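Local coordinates for DUF3836 domain-containing protein (Parabacteroides distasonis ATCC 8503, PDB 4R03) that is of unknown function but folds as a single-layer antiparallel beta-sheet thought to have evolved from beta-hairpin repeats, at residues Gly26-Tyr38 with Lys47-Trp59. Sequence-based numbering, arbitrary orientation.
With CIT (citric acid), chain C; PO4 (phosphate ion), chain D.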
ATOM      1  N   GLY A  26      10.438 -23.352   3.870  1.00 23.77           N
ATOM      2  CA  GLY A  26      11.763 -23.051   4.398  1.00 25.36           C
ATOM      3  C   GLY A  26      12.495 -21.875   3.727  1.00 22.77           C
ATOM      4  O   GLY A  26      13.615 -21.537   4.121  1.00 23.82           O
ATOM      5  N   LEU A  27      11.875 -21.276   2.719  1.00 19.68           N
ATOM      6  CA  LEU A  27      12.448 -20.112   2.019  1.00 18.90           C
ATOM      7  C   LEU A  27      11.874 -18.814   2.601  1.00 16.91           C
ATOM      8  O   LEU A  27      10.749 -18.811   3.177  1.00 17.49           O
ATOM      9  CB  LEU A  27      12.090 -20.163   0.557  1.00 19.81           C
ATOM     10  CG  LEU A  27      12.418 -21.497  -0.158  1.00 25.19           C
ATOM     11  CD1 LEU A  27      11.776 -21.476  -1.532  1.00 29.99           C
ATOM     12  CD2 LEU A  27      13.919 -21.604  -0.261  1.00 26.67           C
ATOM     13  N   LEU A  28      12.602 -17.729   2.424  1.00 16.84           N
ATOM     14  CA  LEU A  28      12.204 -16.383   2.923  1.00 15.61           C
ATOM     15  C   LEU A  28      12.425 -15.392   1.808  1.00 15.77           C
ATOM     16  O   LEU A  28      13.569 -15.281   1.307  1.00 17.34           O
ATOM     17  CB  LEU A  28      13.021 -15.971   4.152  1.00 17.48           C
ATOM     18  CG  LEU A  28      12.805 -14.560   4.676  1.00 19.95           C
ATOM     19  CD1 LEU A  28      11.495 -14.497   5.352  1.00 20.40           C
ATOM     20  CD2 LEU A  28      13.874 -14.195   5.717  1.00 23.28           C
ATOM     21  N   ASN A  29      11.349 -14.738   1.365  1.00 14.15           N
ATOM     22  CA  ASN A  29      11.458 -13.793   0.242  1.00 13.58           C
ATOM     23  C   ASN A  29      10.622 -12.576   0.481  1.00 14.21           C
ATOM     24  O   ASN A  29       9.472 -12.655   0.902  1.00 13.10           O
ATOM     25  CB  ASN A  29      11.041 -14.436  -1.059  1.00 14.22           C
ATOM     26  CG  ASN A  29      12.013 -15.482  -1.541  1.00 17.81           C
ATOM     27  OD1 ASN A  29      13.055 -15.192  -2.225  1.00 20.57           O
ATOM     28  ND2 ASN A  29      11.701 -16.694  -1.232  1.00 14.04           N
ATOM     29  N   LYS A  30      11.168 -11.430   0.130  1.00 12.31           N
ATOM     30  CA  LYS A  30      10.398 -10.215   0.125  1.00 12.89           C
ATOM     31  C   LYS A  30       9.260 -10.304  -0.825  1.00 13.50           C
ATOM     32  O   LYS A  30       9.403 -10.714  -2.023  1.00 13.67           O
ATOM     33  CB  LYS A  30      11.279  -9.000  -0.248  1.00 13.36           C
ATOM     34  CG  LYS A  30      12.235  -8.631   0.868  1.00 14.89           C
ATOM     35  CD  LYS A  30      13.326  -7.609   0.440  1.00 16.99           C
ATOM     36  CE  LYS A  30      14.064  -7.185   1.648  1.00 21.49           C
ATOM     37  NZ  LYS A  30      15.128  -6.161   1.254  1.00 24.57           N
ATOM     38  N   GLN A  31       8.070  -9.940  -0.374  1.00 11.40           N
ATOM     39  CA  GLN A  31       6.889  -9.987  -1.223  1.00 10.76           C
ATOM     40  C   GLN A  31       6.414  -8.614  -1.646  1.00 12.07           C
ATOM     41  O   GLN A  31       6.195  -8.365  -2.839  1.00 13.42           O
ATOM     42  CB  GLN A  31       5.717 -10.713  -0.539  1.00 12.58           C
ATOM     43  CG  GLN A  31       4.536 -10.939  -1.409  1.00 14.24           C
ATOM     44  CD  GLN A  31       3.467 -11.617  -0.666  1.00 18.69           C
ATOM     45  OE1 GLN A  31       3.013 -11.107   0.346  1.00 20.01           O
ATOM     46  NE2 GLN A  31       2.996 -12.738  -1.159  1.00 20.91           N
ATOM     47  N   VAL A  32       6.157  -7.717  -0.697  1.00 10.74           N
ATOM     48  CA  VAL A  32       5.614  -6.413  -1.020  1.00 10.22           C
ATOM     49  C   VAL A  32       6.035  -5.424   0.051  1.00 10.36           C
ATOM     50  O   VAL A  32       6.200  -5.822   1.210  1.00 10.99           O
ATOM     51  CB  VAL A  32       4.052  -6.459  -1.218  1.00 10.73           C
ATOM     52  CG1 VAL A  32       3.328  -6.989   0.002  1.00 11.07           C
ATOM     53  CG2 VAL A  32       3.497  -5.148  -1.628  1.00 11.98           C
ATOM     54  N   ARG A  33       6.207  -4.162  -0.325  1.00 10.49           N
ATOM     55  CA  ARG A  33       6.480  -3.041   0.564  1.00 10.62           C
ATOM     56  C   ARG A  33       5.414  -1.973   0.342  1.00 11.49           C
ATOM     57  O   ARG A  33       5.100  -1.626  -0.761  1.00 11.82           O
ATOM     58  CB  ARG A  33       7.852  -2.438   0.282  1.00 11.84           C
ATOM     59  CG  ARG A  33       8.172  -1.178   1.079  1.00 12.69           C
ATOM     60  CD  ARG A  33       9.547  -0.639   0.679  1.00 16.16           C
ATOM     61  NE  ARG A  33       9.774   0.639   1.382  1.00 17.24           N
ATOM     62  CZ  ARG A  33      10.351   0.741   2.545  1.00 19.78           C
ATOM     63  NH1 ARG A  33      10.886  -0.298   3.147  1.00 25.64           N
ATOM     64  NH2 ARG A  33      10.430   1.948   3.080  1.00 22.01           N
ATOM     65  N   TYR A  34       4.845  -1.500   1.455  1.00 11.22           N
ATOM     66  CA  TYR A  34       3.845  -0.447   1.435  1.00 10.53           C
ATOM     67  C   TYR A  34       4.441   0.791   2.099  1.00 11.97           C
ATOM     68  O   TYR A  34       5.129   0.709   3.132  1.00 12.29           O
ATOM     69  CB  TYR A  34       2.619  -0.849   2.197  1.00 10.80           C
ATOM     70  CG  TYR A  34       1.949  -2.089   1.691  1.00 11.92           C
ATOM     71  CD1 TYR A  34       1.343  -2.101   0.469  1.00 13.04           C
ATOM     72  CD2 TYR A  34       1.901  -3.241   2.444  1.00 13.56           C
ATOM     73  CE1 TYR A  34       0.706  -3.226   0.017  1.00 12.82           C
ATOM     74  CE2 TYR A  34       1.295  -4.413   1.974  1.00 13.90           C
ATOM     75  CZ  TYR A  34       0.624  -4.370   0.772  1.00 13.71           C
ATOM     76  OH  TYR A  34      -0.007  -5.529   0.290  1.00 15.85           O
ATOM     77  N   GLU A  35       4.163   1.956   1.539  1.00 11.88           N
ATOM     78  CA  GLU A  35       4.539   3.252   2.138  1.00 11.68           C
ATOM     79  C   GLU A  35       3.282   4.091   2.220  1.00 12.54           C
ATOM     80  O   GLU A  35       2.458   4.088   1.288  1.00 13.63           O
ATOM     81  CB  GLU A  35       5.585   3.939   1.316  1.00 13.33           C
ATOM     82  CG  GLU A  35       6.902   3.192   1.246  1.00 15.93           C
ATOM     83  CD  GLU A  35       8.014   3.927   0.526  1.00 22.10           C
ATOM     84  OE1 GLU A  35       7.741   4.941  -0.138  1.00 22.72           O
ATOM     85  OE2 GLU A  35       9.171   3.397   0.567  1.00 22.76           O
ATOM     86  N   PHE A  36       3.153   4.843   3.309  1.00 12.02           N
ATOM     87  CA  PHE A  36       1.919   5.587   3.612  1.00 11.67           C
ATOM     88  C   PHE A  36       2.224   7.049   3.828  1.00 13.02           C
ATOM     89  O   PHE A  36       3.205   7.431   4.482  1.00 14.69           O
ATOM     90  CB  PHE A  36       1.251   5.037   4.883  1.00 11.51           C
ATOM     91  CG  PHE A  36       0.923   3.584   4.828  1.00 11.43           C
ATOM     92  CD1 PHE A  36      -0.285   3.155   4.272  1.00 12.88           C
ATOM     93  CD2 PHE A  36       1.832   2.628   5.236  1.00 11.24           C
ATOM     94  CE1 PHE A  36      -0.570   1.791   4.193  1.00 12.33           C
ATOM     95  CE2 PHE A  36       1.549   1.290   5.145  1.00 11.45           C
ATOM     96  CZ  PHE A  36       0.344   0.868   4.609  1.00 12.27           C
ATOM     97  N   GLN A  37       1.328   7.865   3.301  1.00 13.66           N
ATOM     98  CA  GLN A  37       1.320   9.295   3.607  0.50 15.04           C
ATOM     99  C   GLN A  37      -0.065   9.681   4.144  1.00 14.55           C
ATOM    100  O   GLN A  37      -1.044   8.973   3.967  1.00 14.71           O
ATOM    101  CB  GLN A  37       1.721  10.123   2.380  0.50 16.64           C
ATOM    102  CG  GLN A  37       3.149   9.847   1.854  0.50 18.64           C
ATOM    103  CD  GLN A  37       3.566  10.784   0.701  0.50 21.74           C
ATOM    104  OE1 GLN A  37       3.650  11.999   0.863  0.50 24.28           O
ATOM    105  NE2 GLN A  37       3.829  10.215  -0.454  0.50 25.19           N
ATOM    106  N   TYR A  38      -0.102  10.826   4.854  1.00 14.50           N
ATOM    107  CA  TYR A  38      -1.269  11.218   5.650  1.00 14.36           C
ATOM    108  C   TYR A  38      -1.728  12.647   5.300  1.00 16.29           C
ATOM    109  O   TYR A  38      -0.913  13.485   4.963  1.00 17.92           O
ATOM    110  CB  TYR A  38      -0.938  11.167   7.150  1.00 15.08           C
ATOM    111  CG  TYR A  38      -0.703   9.753   7.564  1.00 12.67           C
ATOM    112  CD1 TYR A  38       0.561   9.190   7.399  1.00 13.15           C
ATOM    113  CD2 TYR A  38      -1.683   8.964   8.098  1.00 12.99           C
ATOM    114  CE1 TYR A  38       0.782   7.848   7.737  1.00 12.38           C
ATOM    115  CE2 TYR A  38      -1.481   7.639   8.422  1.00 13.68           C
ATOM    116  CZ  TYR A  38      -0.190   7.101   8.267  1.00 12.23           C
ATOM    117  OH  TYR A  38      -0.076   5.754   8.578  1.00 14.17           O
ATOM    118  N   LYS A  47      -1.301   5.427  -0.383  1.00 12.68           N
ATOM    119  CA  LYS A  47      -0.638   4.142  -0.128  1.00 12.25           C
ATOM    120  C   LYS A  47       0.077   3.769  -1.425  1.00 12.66           C
ATOM    121  O   LYS A  47      -0.565   3.675  -2.478  1.00 13.93           O
ATOM    122  CB  LYS A  47      -1.595   3.071   0.297  1.00 12.60           C
ATOM    123  CG  LYS A  47      -1.052   1.659   0.434  1.00 13.63           C
ATOM    124  CD  LYS A  47      -2.148   0.698   0.786  1.00 14.61           C
ATOM    125  CE  LYS A  47      -1.648  -0.662   1.113  1.00 15.62           C
ATOM    126  NZ  LYS A  47      -2.765  -1.520   1.544  1.00 16.99           N
ATOM    127  N   LYS A  48       1.376   3.554  -1.371  1.00 11.59           N
ATOM    128  CA  LYS A  48       2.145   3.035  -2.490  1.00 12.51           C
ATOM    129  C   LYS A  48       2.624   1.644  -2.184  1.00 13.89           C
ATOM    130  O   LYS A  48       3.071   1.384  -1.057  1.00 14.29           O
ATOM    131  CB  LYS A  48       3.327   3.902  -2.774  1.00 16.37           C
ATOM    132  CG  LYS A  48       3.032   5.149  -3.477  1.00 22.18           C
ATOM    133  CD  LYS A  48       4.406   5.804  -3.835  1.00 27.11           C
ATOM    134  CE  LYS A  48       4.207   7.154  -4.369  1.00 32.12           C
ATOM    135  NZ  LYS A  48       5.466   7.669  -4.899  1.00 35.97           N
ATOM    136  N   ALA A  49       2.485   0.748  -3.128  1.00 11.26           N
ATOM    137  CA  ALA A  49       2.911  -0.632  -3.000  1.00 11.50           C
ATOM    138  C   ALA A  49       4.064  -0.842  -3.992  1.00 12.43           C
ATOM    139  O   ALA A  49       3.958  -0.402  -5.177  1.00 12.60           O
ATOM    140  CB  ALA A  49       1.818  -1.606  -3.291  1.00 12.60           C
ATOM    141  N   PHE A  50       5.124  -1.515  -3.535  1.00 11.22           N
ATOM    142  CA  PHE A  50       6.290  -1.849  -4.325  1.00 11.61           C
ATOM    143  C   PHE A  50       6.455  -3.358  -4.384  1.00 11.34           C
ATOM    144  O   PHE A  50       6.250  -4.057  -3.377  1.00 10.62           O
ATOM    145  CB  PHE A  50       7.541  -1.249  -3.694  1.00 10.84           C
ATOM    146  CG  PHE A  50       7.537   0.238  -3.546  1.00 12.00           C
ATOM    147  CD1 PHE A  50       6.814   0.855  -2.522  1.00 13.18           C
ATOM    148  CD2 PHE A  50       8.250   1.056  -4.438  1.00 13.99           C
ATOM    149  CE1 PHE A  50       6.808   2.223  -2.382  1.00 13.80           C
ATOM    150  CE2 PHE A  50       8.214   2.428  -4.295  1.00 14.82           C
ATOM    151  CZ  PHE A  50       7.498   3.009  -3.269  1.00 14.74           C
ATOM    152  N   ARG A  51       6.885  -3.857  -5.545  1.00 12.15           N
ATOM    153  CA  ARG A  51       7.259  -5.262  -5.714  1.00 12.53           C
ATOM    154  C   ARG A  51       8.791  -5.368  -5.546  1.00 11.87           C
ATOM    155  O   ARG A  51       9.531  -4.402  -5.765  1.00 12.56           O
ATOM    156  CB  ARG A  51       6.820  -5.804  -7.074  1.00 15.42           C
ATOM    157  CG  ARG A  51       7.497  -5.135  -8.243  1.00 18.89           C
ATOM    158  CD  ARG A  51       6.966  -5.752  -9.592  1.00 20.80           C
ATOM    159  NE  ARG A  51       7.599  -5.038 -10.669  1.00 26.48           N
ATOM    160  CZ  ARG A  51       8.820  -5.298 -11.113  1.00 26.00           C
ATOM    161  NH1 ARG A  51       9.474  -6.331 -10.673  1.00 27.01           N
ATOM    162  NH2 ARG A  51       9.340  -4.559 -12.099  1.00 32.78           N
ATOM    163  N   TRP A  52       9.229  -6.556  -5.193  1.00 12.50           N
ATOM    164  CA  TRP A  52      10.667  -6.820  -5.027  1.00 12.42           C
ATOM    165  C   TRP A  52      11.144  -7.428  -6.335  1.00 12.37           C
ATOM    166  O   TRP A  52      10.788  -8.553  -6.714  1.00 13.08           O
ATOM    167  CB  TRP A  52      10.968  -7.709  -3.858  1.00 11.79           C
ATOM    168  CG  TRP A  52      12.394  -7.948  -3.633  1.00 12.50           C
ATOM    169  CD1 TRP A  52      13.040  -9.114  -3.857  1.00 14.93           C
ATOM    170  CD2 TRP A  52      13.364  -7.026  -3.132  1.00 12.53           C
ATOM    171  NE1 TRP A  52      14.354  -8.984  -3.527  1.00 14.74           N
ATOM    172  CE2 TRP A  52      14.590  -7.719  -3.061  1.00 13.33           C
ATOM    173  CE3 TRP A  52      13.336  -5.685  -2.739  1.00 14.30           C
ATOM    174  CZ2 TRP A  52      15.740  -7.100  -2.608  1.00 15.03           C
ATOM    175  CZ3 TRP A  52      14.445  -5.103  -2.285  1.00 14.46           C
ATOM    176  CH2 TRP A  52      15.666  -5.790  -2.268  1.00 15.58           C
ATOM    177  N   ASP A  53      12.001  -6.687  -7.024  1.00 13.57           N
ATOM    178  CA  ASP A  53      12.612  -7.207  -8.257  0.50 14.33           C
ATOM    179  C   ASP A  53      13.873  -8.011  -7.929  1.00 13.92           C
ATOM    180  O   ASP A  53      14.861  -7.497  -7.437  1.00 15.06           O
ATOM    181  CB  ASP A  53      12.878  -6.050  -9.201  0.50 14.94           C
ATOM    182  CG  ASP A  53      13.447  -6.505 -10.528  0.50 16.68           C
ATOM    183  OD1 ASP A  53      14.546  -7.084 -10.479  0.50 16.16           O
ATOM    184  OD2 ASP A  53      12.769  -6.307 -11.563  0.50 17.57           O
ATOM    185  N   ARG A  54      13.791  -9.319  -8.152  1.00 15.30           N
ATOM    186  CA  ARG A  54      14.873 -10.227  -7.754  1.00 16.19           C
ATOM    187  C   ARG A  54      16.015 -10.206  -8.773  1.00 17.21           C
ATOM    188  O   ARG A  54      17.123 -10.596  -8.403  1.00 18.98           O
ATOM    189  CB  ARG A  54      14.378 -11.683  -7.643  1.00 19.09           C
ATOM    190  CG  ARG A  54      13.213 -11.830  -6.631  1.00 22.12           C
ATOM    191  CD  ARG A  54      12.734 -13.272  -6.521  1.00 24.35           C
ATOM    192  NE  ARG A  54      13.747 -14.069  -5.837  1.00 26.79           N
ATOM    193  CZ  ARG A  54      13.789 -15.416  -5.827  1.00 30.96           C
ATOM    194  NH1 ARG A  54      12.910 -16.106  -6.509  1.00 32.22           N
ATOM    195  NH2 ARG A  54      14.748 -16.048  -5.166  1.00 31.31           N
ATOM    196  N   THR A  55      15.745  -9.755  -9.975  1.00 17.29           N
ATOM    197  CA  THR A  55      16.827  -9.597 -11.004  1.00 18.38           C
ATOM    198  C   THR A  55      17.832  -8.542 -10.589  1.00 19.38           C
ATOM    199  O   THR A  55      19.069  -8.745 -10.676  1.00 21.59           O
ATOM    200  CB  THR A  55      16.240  -9.248 -12.298  1.00 21.24           C
ATOM    201  OG1 THR A  55      15.368 -10.308 -12.684  1.00 23.51           O
ATOM    202  CG2 THR A  55      17.287  -9.127 -13.381  1.00 22.60           C
ATOM    203  N   ASN A  56      17.344  -7.454 -10.020  1.00 19.02           N
ATOM    204  CA  ASN A  56      18.226  -6.396  -9.567  1.00 21.06           C
ATOM    205  C   ASN A  56      18.334  -6.167  -8.042  1.00 19.55           C
ATOM    206  O   ASN A  56      19.113  -5.309  -7.636  1.00 20.26           O
ATOM    207  CB  ASN A  56      17.690  -5.107 -10.181  1.00 21.91           C
ATOM    208  CG  ASN A  56      17.632  -5.191 -11.670  1.00 24.02           C
ATOM    209  OD1 ASN A  56      18.551  -5.721 -12.282  1.00 28.16           O
ATOM    210  ND2 ASN A  56      16.628  -4.637 -12.241  1.00 27.83           N
ATOM    211  N   ASP A  57      17.503  -6.890  -7.218  1.00 19.43           N
ATOM    212  CA  ASP A  57      17.313  -6.701  -5.713  1.00 17.39           C
ATOM    213  C   ASP A  57      16.983  -5.243  -5.344  1.00 16.53           C
ATOM    214  O   ASP A  57      17.762  -4.503  -4.719  1.00 15.68           O
ATOM    215  CB  ASP A  57      18.497  -7.198  -4.865  1.00 18.58           C
ATOM    216  CG  ASP A  57      18.490  -8.683  -4.677  1.00 18.54           C
ATOM    217  OD1 ASP A  57      17.715  -9.372  -5.358  1.00 19.88           O
ATOM    218  OD2 ASP A  57      19.369  -9.112  -3.885  1.00 23.73           O
ATOM    219  N   GLU A  58      15.806  -4.844  -5.762  1.00 14.74           N
ATOM    220  CA  GLU A  58      15.363  -3.484  -5.553  0.50 15.61           C
ATOM    221  C   GLU A  58      13.822  -3.460  -5.473  1.00 14.06           C
ATOM    222  O   GLU A  58      13.144  -4.258  -6.139  1.00 14.08           O
ATOM    223  CB  GLU A  58      15.947  -2.579  -6.650  0.50 18.88           C
ATOM    224  CG  GLU A  58      15.088  -2.269  -7.771  0.50 19.75           C
ATOM    225  CD  GLU A  58      15.804  -1.543  -8.975  0.50 23.89           C
ATOM    226  OE1 GLU A  58      17.036  -1.676  -9.179  0.50 25.13           O
ATOM    227  OE2 GLU A  58      15.083  -0.833  -9.678  0.50 21.03           O
ATOM    228  N   TRP A  59      13.318  -2.523  -4.702  1.00 13.00           N
ATOM    229  CA  TRP A  59      11.898  -2.225  -4.707  1.00 12.65           C
ATOM    230  C   TRP A  59      11.544  -1.400  -5.935  1.00 14.16           C
ATOM    231  O   TRP A  59      12.190  -0.357  -6.201  1.00 15.56           O
ATOM    232  CB  TRP A  59      11.550  -1.455  -3.437  1.00 12.97           C
ATOM    233  CG  TRP A  59      11.644  -2.238  -2.168  1.00 13.18           C
ATOM    234  CD1 TRP A  59      12.511  -1.999  -1.144  1.00 13.42           C
ATOM    235  CD2 TRP A  59      10.844  -3.338  -1.759  1.00 12.22           C
ATOM    236  NE1 TRP A  59      12.325  -2.910  -0.143  1.00 13.91           N
ATOM    237  CE2 TRP A  59      11.304  -3.746  -0.482  1.00 13.31           C
ATOM    238  CE3 TRP A  59       9.796  -4.052  -2.344  1.00 12.60           C
ATOM    239  CZ2 TRP A  59      10.760  -4.861   0.191  1.00 12.62           C
ATOM    240  CZ3 TRP A  59       9.249  -5.154  -1.643  1.00 12.92           C
ATOM    241  CH2 TRP A  59       9.735  -5.506  -0.384  1.00 12.79           C
TER
HETATM  242  C1  CIT C 202      14.384 -12.111  -1.719  1.00 24.80           C
HETATM  243  O1  CIT C 202      13.888 -11.472  -0.736  1.00 20.18           O
HETATM  244  O2  CIT C 202      13.734 -12.469  -2.785  1.00 23.00           O
HETATM  245  C2  CIT C 202      15.842 -12.492  -1.451  1.00 30.58           C
HETATM  246  C3  CIT C 202      16.818 -12.162  -2.596  1.00 36.50           C
HETATM  247  O7  CIT C 202      16.609 -10.797  -3.025  1.00 35.01           O
HETATM  248  C4  CIT C 202      18.281 -12.349  -2.117  1.00 36.26           C
HETATM  249  C5  CIT C 202      19.242 -12.516  -3.275  1.00 40.40           C
HETATM  250  O3  CIT C 202      19.602 -13.666  -3.645  1.00 48.01           O
HETATM  251  O4  CIT C 202      19.677 -11.523  -3.902  1.00 36.12           O
HETATM  252  C6  CIT C 202      16.508 -12.997  -3.838  1.00 41.23           C
HETATM  253  O5  CIT C 202      16.355 -14.228  -3.703  1.00 40.90           O
HETATM  254  O6  CIT C 202      16.374 -12.444  -4.952  1.00 39.65           O
HETATM  255  P   PO4 D 203      13.611  -3.414   3.249  0.50 26.44           P
HETATM  256  O1  PO4 D 203      12.554  -2.334   3.138  0.50 26.78           O
HETATM  257  O2  PO4 D 203      14.079  -3.689   1.871  0.50 26.39           O
HETATM  258  O3  PO4 D 203      13.118  -4.723   3.899  0.50 22.35           O
HETATM  259  O4  PO4 D 203      14.727  -2.897   4.126  0.50 31.40           O
HETATM  260  O   HOH W   1       7.534  -8.986  -5.081  1.00 15.46           O
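K30 lays its aliphatic chain across the indole of W52. Its CD sits over the centre of the six-membered ring, 3.5 Å from the centroid. With the chain extended beyond CG, NZ stays above the same face as a cation-pi partner, 4.0 Å from that centroid. K30 NZ and W59 NE1 both donate to phosphate O2. W52 NE1 donates to citrate O7 at 2.9 Å, and W52 CE3 lies over the centre of W59. Replacing W52 by alanine would probably cost K30 its aromatic floor, citrate O7 this donor and W59 the cover on that face. At Q31 one water links its O to W52 N. R33 CB packs on the opposite face of W59, in strand 58-69, beyond the hairpin partner. R33 NE and NH2 grip E35 OE2 side-on. The Y34 ring has V32 CG2 over one face and K47 NZ over the other; K47 NZ also bonds to I107 O and S109 OG. The E35 side chain crosses that of F50 at about a right angle, E35 CD 3.6 Å from F50 CE1. Backbone hydrogen bonds of the R33/F50 and E35/K48 pairs join the hairpin, and the lysine-aromatic contacts supplement them. Citrate and phosphate probably come from the crystallisation liquor, but these basic and N-H groups can hold anions.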